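Local coordinates for protein DsvD (Desulfovibrio vulgaris, PDB 1UCR) that may be required for dissimilatory sulfite reduction and, through its winged-helix motif, possibly binds B- and Z-DNA, at the interface of chains A and B. Numbering follows the deposited sequence. Chains: chain A/B, Protein dsvD.

The interface of chains A and B. Residues chain A 15, 18-19, 68, 71-72; chain B 70-72, 74.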
ATOM      1  N   LYS A  15      10.379  -8.819  -2.900  1.00 38.73           N
ATOM      2  CA  LYS A  15      11.657  -8.106  -2.811  1.00 37.15           C
ATOM      3  C   LYS A  15      12.126  -7.692  -4.193  1.00 36.93           C
ATOM      4  O   LYS A  15      12.339  -6.523  -4.515  1.00 40.36           O
ATOM      5  CB  LYS A  15      12.711  -8.974  -2.109  1.00 49.30           C
ATOM      6  CG  LYS A  15      13.553  -8.309  -1.032  1.00 56.28           C
ATOM      7  CD  LYS A  15      14.621  -9.274  -0.506  1.00 59.77           C
ATOM      8  CE  LYS A  15      14.874  -9.162   0.974  1.00 61.77           C
ATOM      9  NZ  LYS A  15      15.454 -10.367   1.620  1.00 64.53           N
ATOM     10  N   SER A  18      10.092  -4.786  -5.485  1.00 26.90           N
ATOM     11  CA  SER A  18      10.347  -3.510  -4.860  1.00 22.99           C
ATOM     12  C   SER A  18      11.629  -2.795  -5.319  1.00 27.36           C
ATOM     13  O   SER A  18      11.840  -1.621  -5.062  1.00 28.71           O
ATOM     14  CB  SER A  18      10.452  -3.654  -3.329  1.00 29.88           C
ATOM     15  OG  SER A  18      11.766  -4.092  -3.042  1.00 30.69           O
ATOM     16  N   LYS A  19      12.518  -3.471  -5.997  1.00 20.85           N
ATOM     17  CA  LYS A  19      13.761  -2.912  -6.507  1.00 20.84           C
ATOM     18  C   LYS A  19      13.545  -2.213  -7.829  1.00 20.21           C
ATOM     19  O   LYS A  19      14.448  -1.523  -8.317  1.00 29.38           O
ATOM     20  CB  LYS A  19      14.775  -4.048  -6.734  1.00 24.22           C
ATOM     21  CG  LYS A  19      15.283  -4.635  -5.441  1.00 26.93           C
ATOM     22  CD  LYS A  19      16.101  -5.903  -5.621  1.00 39.60           C
ATOM     23  CE  LYS A  19      17.546  -5.508  -5.338  1.00 48.58           C
ATOM     24  NZ  LYS A  19      17.570  -4.181  -4.642  1.00 64.01           N
ATOM     25  N   ALA A  68       5.488   3.353  -1.637  1.00 17.97           N
ATOM     26  CA  ALA A  68       6.776   2.903  -2.151  1.00 21.68           C
ATOM     27  C   ALA A  68       7.655   4.085  -2.520  1.00 27.57           C
ATOM     28  O   ALA A  68       8.874   4.084  -2.259  1.00 22.76           O
ATOM     29  CB  ALA A  68       6.485   2.010  -3.346  1.00 25.36           C
ATOM     30  N   GLN A  71       9.059   5.691   0.657  1.00 23.39           N
ATOM     31  CA  GLN A  71       9.986   4.810   1.390  1.00 27.95           C
ATOM     32  C   GLN A  71      11.381   4.890   0.758  1.00 30.55           C
ATOM     33  O   GLN A  71      12.435   5.060   1.354  1.00 34.35           O
ATOM     34  CB  GLN A  71       9.583   3.362   1.279  1.00 32.54           C
ATOM     35  CG  GLN A  71       8.623   2.632   2.108  1.00 43.30           C
ATOM     36  CD  GLN A  71       8.898   1.363   2.853  1.00 43.05           C
ATOM     37  OE1 GLN A  71       8.013   1.092   3.686  1.00 51.85           O
ATOM     38  NE2 GLN A  71       9.909   0.514   2.805  1.00 37.84           N
ATOM     39  N   ALA A  72      11.342   4.696  -0.573  1.00 25.21           N
ATOM     40  CA  ALA A  72      12.554   4.585  -1.361  1.00 31.06           C
ATOM     41  C   ALA A  72      13.358   5.870  -1.282  1.00 37.19           C
ATOM     42  O   ALA A  72      14.566   5.845  -1.304  1.00 37.17           O
ATOM     43  CB  ALA A  72      12.235   4.324  -2.838  1.00 29.30           C
TER
ATOM     44  N   LYS B  70       8.501  -5.857   2.496  1.00 19.77           N
ATOM     45  CA  LYS B  70       9.350  -6.437   1.449  1.00 21.36           C
ATOM     46  C   LYS B  70      10.291  -5.359   0.919  1.00 21.33           C
ATOM     47  O   LYS B  70      11.440  -5.687   0.575  1.00 22.09           O
ATOM     48  CB  LYS B  70       8.475  -7.035   0.339  1.00 22.56           C
ATOM     49  CG  LYS B  70       7.628  -8.215   0.797  1.00 29.01           C
ATOM     50  CD  LYS B  70       7.641  -9.431  -0.102  1.00 35.60           C
ATOM     51  CE  LYS B  70       6.659 -10.489   0.406  1.00 39.75           C
ATOM     52  NZ  LYS B  70       5.935 -11.256  -0.646  1.00 42.49           N
ATOM     53  N   GLN B  71       9.797  -4.106   0.840  1.00 20.52           N
ATOM     54  CA  GLN B  71      10.667  -3.058   0.344  1.00 20.70           C
ATOM     55  C   GLN B  71      11.825  -2.820   1.307  1.00 23.45           C
ATOM     56  O   GLN B  71      12.942  -2.618   0.782  1.00 26.28           O
ATOM     57  CB  GLN B  71       9.927  -1.727   0.115  1.00 26.17           C
ATOM     58  CG  GLN B  71      10.961  -0.609   0.209  1.00 37.51           C
ATOM     59  CD  GLN B  71      11.122   0.259  -1.016  1.00 47.57           C
ATOM     60  OE1 GLN B  71      12.179   0.282  -1.680  1.00 56.46           O
ATOM     61  NE2 GLN B  71      10.054   1.009  -1.286  1.00 50.06           N
ATOM     62  N   ALA B  72      11.588  -2.839   2.619  1.00 21.96           N
ATOM     63  CA  ALA B  72      12.663  -2.636   3.602  1.00 26.80           C
ATOM     64  C   ALA B  72      13.623  -3.815   3.617  1.00 29.04           C
ATOM     65  O   ALA B  72      14.823  -3.648   3.820  1.00 30.66           O
ATOM     66  CB  ALA B  72      12.150  -2.424   5.025  1.00 28.87           C
ATOM     67  N   ALA B  74      14.369  -5.698   1.069  1.00 32.21           N
ATOM     68  CA  ALA B  74      15.164  -5.514  -0.128  1.00 36.60           C
ATOM     69  C   ALA B  74      16.314  -4.551   0.165  1.00 34.67           C
ATOM     70  O   ALA B  74      17.420  -4.708  -0.354  1.00 40.10           O
ATOM     71  CB  ALA B  74      14.259  -4.976  -1.214  1.00 39.77           C
TER
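B:Gln71 buries more surface than any other residue of this patch, reaching from the C-terminal helix of chain B (68-74) between two elements of chain A: the short helix 15-18 and the C-terminal helix 68-73. Its CG stands anti to the backbone N (chi1 155°), and a bend at chi2 carries the amide towards helix 68-73 of chain A. There NE2 lies 3.5 Å from CB of A:Gln71 and 3.4 Å from the main-chain O of A:Ala68, too loosely placed to count as bonded. A:Gln71 answers tip to tip, but takes a different chi1 position, with CG anti to the carbonyl carbon and beside the backbone N (-85°). The amide planes are only 16° apart, yet the amides do not pair; each tip runs alongside the partner's aliphatic stem, A:Gln71 CD lying 3.9 Å from B:Gln71 CG. Glutamine suits this place because its CB and CG methylenes supply apolar surface for packing.

One turn further along, the methyl of B:Ala74 fits against A:Ser18 and A:Lys15, its CB 3.2 Å from the hydroxyl OG of the serine. That hydroxyl is turned back to its own helix, donating to the carbonyl O of A:Lys15 at 2.9 Å, in the carbonyl plane and on a lone pair. With its hydrogen given to its own helix, the small serine can present a compact surface to alanine, whose short side chain permits close approach. The stem of A:Lys15 flanks the methyl, with CG tightly packed 3.4 Å from B:Ala74 CB.

The contact is mainly van der Waals; whether this dimer is physiological, the structure alone does not show. It belongs to a two-fold symmetric interface, from which the two glutamines depart in their side chains. In each winged-helix chain the C-terminal helix, following strand 60-65, packs against helix 15-18 and the C-terminal helix of its partner.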